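Local coordinates for protein soluble lytic transglycosylase B3 (Pseudomonas aeruginosa, PDB 5ANZ) that probably cleaves bacterial cell-wall peptidoglycan as a multidomain lytic transglycosylase taking part in cell-wall turnover, and binds a calcium ion, at residues Asp53-Gln58 and Phe172-Leu177. Numbering follows the deposited sequence.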
ATOM      1  N   ASP A  53       9.222 -32.551  -2.398  1.00 42.09           N
ATOM      2  CA  ASP A  53       9.151 -33.707  -1.516  1.00 52.63           C
ATOM      3  C   ASP A  53       9.762 -33.366  -0.168  1.00 50.11           C
ATOM      4  O   ASP A  53       9.285 -33.827   0.868  1.00 48.36           O
ATOM      5  CB  ASP A  53       9.847 -34.915  -2.140  1.00 58.09           C
ATOM      6  CG  ASP A  53       9.128 -35.420  -3.374  1.00 69.82           C
ATOM      7  OD1 ASP A  53       7.919 -35.131  -3.521  1.00 71.99           O
ATOM      8  OD2 ASP A  53       9.769 -36.103  -4.198  1.00 76.85           O
ATOM      9  N   ALA A  54      10.809 -32.544  -0.188  1.00 48.53           N
ATOM     10  CA  ALA A  54      11.454 -32.108   1.045  1.00 51.38           C
ATOM     11  C   ALA A  54      10.541 -31.146   1.800  1.00 42.19           C
ATOM     12  O   ALA A  54      10.437 -31.220   3.026  1.00 52.72           O
ATOM     13  CB  ALA A  54      12.802 -31.456   0.750  1.00 50.83           C
ATOM     14  N   PHE A  55       9.873 -30.253   1.072  1.00 39.18           N
ATOM     15  CA  PHE A  55       8.938 -29.334   1.714  1.00 37.29           C
ATOM     16  C   PHE A  55       7.725 -30.084   2.267  1.00 42.88           C
ATOM     17  O   PHE A  55       7.150 -29.684   3.272  1.00 37.62           O
ATOM     18  CB  PHE A  55       8.471 -28.237   0.753  1.00 35.38           C
ATOM     19  CG  PHE A  55       7.418 -27.340   1.344  1.00 33.19           C
ATOM     20  CD1 PHE A  55       7.724 -26.485   2.398  1.00 33.21           C
ATOM     21  CD2 PHE A  55       6.121 -27.371   0.871  1.00 31.52           C
ATOM     22  CE1 PHE A  55       6.748 -25.665   2.954  1.00 32.28           C
ATOM     23  CE2 PHE A  55       5.143 -26.556   1.423  1.00 38.97           C
ATOM     24  CZ  PHE A  55       5.463 -25.703   2.474  1.00 31.54           C
ATOM     25  N   ARG A  56       7.342 -31.178   1.613  1.00 40.85           N
ATOM     26  CA  ARG A  56       6.183 -31.943   2.058  1.00 38.88           C
ATOM     27  C   ARG A  56       6.422 -32.452   3.480  1.00 41.52           C
ATOM     28  O   ARG A  56       5.493 -32.528   4.287  1.00 44.72           O
ATOM     29  CB  ARG A  56       5.899 -33.107   1.097  1.00 39.87           C
ATOM     30  CG  ARG A  56       4.615 -33.901   1.376  1.00 40.86           C
ATOM     31  CD  ARG A  56       4.435 -34.994   0.311  1.00 47.45           C
ATOM     32  NE  ARG A  56       3.097 -35.585   0.273  1.00 45.49           N
ATOM     33  CZ  ARG A  56       2.772 -36.733   0.864  1.00 55.40           C
ATOM     34  NH1 ARG A  56       3.683 -37.403   1.549  1.00 54.15           N
ATOM     35  NH2 ARG A  56       1.536 -37.211   0.775  1.00 59.75           N
ATOM     36  N   GLN A  57       7.672 -32.786   3.784  1.00 43.63           N
ATOM     37  CA  GLN A  57       8.040 -33.178   5.137  1.00 46.48           C
ATOM     38  C   GLN A  57       7.795 -32.040   6.129  1.00 45.73           C
ATOM     39  O   GLN A  57       7.280 -32.264   7.222  1.00 55.61           O
ATOM     40  CB  GLN A  57       9.500 -33.630   5.192  1.00 55.23           C
ATOM     41  CG  GLN A  57       9.746 -34.969   4.520  1.00 63.59           C
ATOM     42  CD  GLN A  57       8.964 -36.098   5.178  1.00 77.38           C
ATOM     43  OE1 GLN A  57       8.660 -36.044   6.371  1.00 85.45           O
ATOM     44  NE2 GLN A  57       8.630 -37.123   4.399  1.00 67.22           N
ATOM     45  N   GLN A  58       8.140 -30.816   5.742  1.00 43.60           N
ATOM     46  CA  GLN A  58       7.950 -29.672   6.627  1.00 44.45           C
ATOM     47  C   GLN A  58       6.472 -29.340   6.804  1.00 47.02           C
ATOM     48  O   GLN A  58       6.051 -28.914   7.879  1.00 47.84           O
ATOM     49  CB  GLN A  58       8.701 -28.451   6.090  1.00 50.27           C
ATOM     50  CG  GLN A  58      10.205 -28.641   6.047  1.00 57.85           C
ATOM     51  CD  GLN A  58      10.914 -27.502   5.360  1.00 57.68           C
ATOM     52  OE1 GLN A  58      10.505 -27.057   4.288  1.00 47.57           O
ATOM     53  NE2 GLN A  58      11.985 -27.017   5.975  1.00 70.79           N
ATOM     54  N   PHE A 172      10.001 -15.660   3.376  1.00 37.46           N
ATOM     55  CA  PHE A 172       8.636 -15.197   3.203  1.00 34.77           C
ATOM     56  C   PHE A 172       7.784 -16.238   2.475  1.00 27.55           C
ATOM     57  O   PHE A 172       6.682 -16.552   2.913  1.00 28.92           O
ATOM     58  CB  PHE A 172       8.617 -13.872   2.433  1.00 33.41           C
ATOM     59  CG  PHE A 172       7.235 -13.414   2.019  1.00 35.85           C
ATOM     60  CD1 PHE A 172       6.441 -12.677   2.881  1.00 34.27           C
ATOM     61  CD2 PHE A 172       6.749 -13.704   0.758  1.00 37.27           C
ATOM     62  CE1 PHE A 172       5.184 -12.253   2.500  1.00 33.80           C
ATOM     63  CE2 PHE A 172       5.483 -13.282   0.372  1.00 41.19           C
ATOM     64  CZ  PHE A 172       4.707 -12.552   1.245  1.00 33.89           C
ATOM     65  N   ALA A 173       8.304 -16.786   1.381  1.00 28.03           N
ATOM     66  CA  ALA A 173       7.489 -17.691   0.558  1.00 26.82           C
ATOM     67  C   ALA A 173       7.118 -18.967   1.317  1.00 27.64           C
ATOM     68  O   ALA A 173       5.969 -19.415   1.258  1.00 29.04           O
ATOM     69  CB  ALA A 173       8.204 -18.046  -0.733  1.00 28.75           C
ATOM     70  N   HIS A 174       8.088 -19.538   2.025  1.00 28.56           N
ATOM     71  CA  HIS A 174       7.859 -20.757   2.797  1.00 27.74           C
ATOM     72  C   HIS A 174       6.807 -20.528   3.873  1.00 29.68           C
ATOM     73  O   HIS A 174       5.913 -21.348   4.064  1.00 31.51           O
ATOM     74  CB  HIS A 174       9.164 -21.256   3.443  1.00 35.23           C
ATOM     75  CG  HIS A 174      10.018 -22.074   2.524  1.00 45.72           C
ATOM     76  ND1 HIS A 174      10.955 -21.515   1.681  1.00 38.76           N
ATOM     77  CD2 HIS A 174      10.074 -23.412   2.314  1.00 44.67           C
ATOM     78  CE1 HIS A 174      11.553 -22.473   0.995  1.00 45.73           C
ATOM     79  NE2 HIS A 174      11.035 -23.633   1.358  1.00 45.11           N
ATOM     80  N   ALA A 175       6.921 -19.409   4.579  1.00 30.18           N
ATOM     81  CA  ALA A 175       5.982 -19.083   5.642  1.00 34.01           C
ATOM     82  C   ALA A 175       4.560 -18.902   5.105  1.00 35.69           C
ATOM     83  O   ALA A 175       3.593 -19.393   5.685  1.00 29.22           O
ATOM     84  CB  ALA A 175       6.436 -17.834   6.373  1.00 33.58           C
ATOM     85  N   GLN A 176       4.425 -18.173   4.005  1.00 26.42           N
ATOM     86  CA  GLN A 176       3.110 -17.940   3.445  1.00 24.54           C
ATOM     87  C   GLN A 176       2.541 -19.220   2.861  1.00 22.09           C
ATOM     88  O   GLN A 176       1.329 -19.438   2.899  1.00 24.65           O
ATOM     89  CB  GLN A 176       3.172 -16.849   2.380  1.00 23.92           C
ATOM     90  CG  GLN A 176       3.620 -15.526   2.946  1.00 25.06           C
ATOM     91  CD  GLN A 176       2.722 -15.038   4.068  1.00 28.03           C
ATOM     92  OE1 GLN A 176       1.508 -15.222   4.031  1.00 23.64           O
ATOM     93  NE2 GLN A 176       3.322 -14.398   5.078  1.00 30.33           N
ATOM     94  N   LEU A 177       3.413 -20.070   2.321  1.00 24.60           N
ATOM     95  CA  LEU A 177       2.962 -21.302   1.682  1.00 24.88           C
ATOM     96  C   LEU A 177       2.385 -22.260   2.728  1.00 25.65           C
ATOM     97  O   LEU A 177       1.345 -22.871   2.515  1.00 25.43           O
ATOM     98  CB  LEU A 177       4.112 -21.969   0.919  1.00 25.78           C
ATOM     99  CG  LEU A 177       3.787 -23.277   0.189  1.00 29.49           C
ATOM    100  CD1 LEU A 177       2.608 -23.109  -0.768  1.00 28.65           C
ATOM    101  CD2 LEU A 177       5.012 -23.745  -0.560  1.00 33.87           C
TER
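Phe55 reaches from helix 48-61 to His174 and Leu177 of helix 170-186 in an apolar helix-helix contact that joins the start of the modelled chain to a helix beside the sugar-binding region. The Leu177 side chain is about 11 Å from that of Ile208, which binds N-acetylglucosamine in another structure of this protein. The two short segments run at 56° to each other with their axes still 12.0 Å apart, so a single long aromatic side chain does most of the bridging. In Phe55, CG stands anti to the backbone N (chi1 175°), which carries the ring away from its own helix toward helix 170-186. Through CE2 and CZ the ring touches the branch point CG and methyl CD2 of Leu177: CE2 is 3.4 Å from Leu177 CD2, and CZ is 3.7 Å from Leu177 CG. Through CD1 and CE1 it meets the imidazole of His174, whose CD2 comes within 3.9 Å of Phe55 CD1. Phe55 CD1 lies at the edge of the imidazole, near its plane, and the two ring planes are inclined at 68° with centroids 5.8 Å apart, so the rings meet obliquely. Gln58 adds a slight brush at the margin, its OE1 4.2 Å from His174 CD2.

No hydrogen bond crosses between the segments. The imidazole is instead held within its own helix, where His174 ND1 is hydrogen-bonded to Pro170 O, which probably limits its rotation. Trp51 meets both aromatic rings, nearly parallel to that of Phe55, and Phe69 of helix 66-73 also touches Phe55. The contact is thus part of an aromatic and aliphatic cluster by which the first helix of the model packs against helix 170-186 within the helical, lysozyme-like, Slt35-type transglycosylase domain.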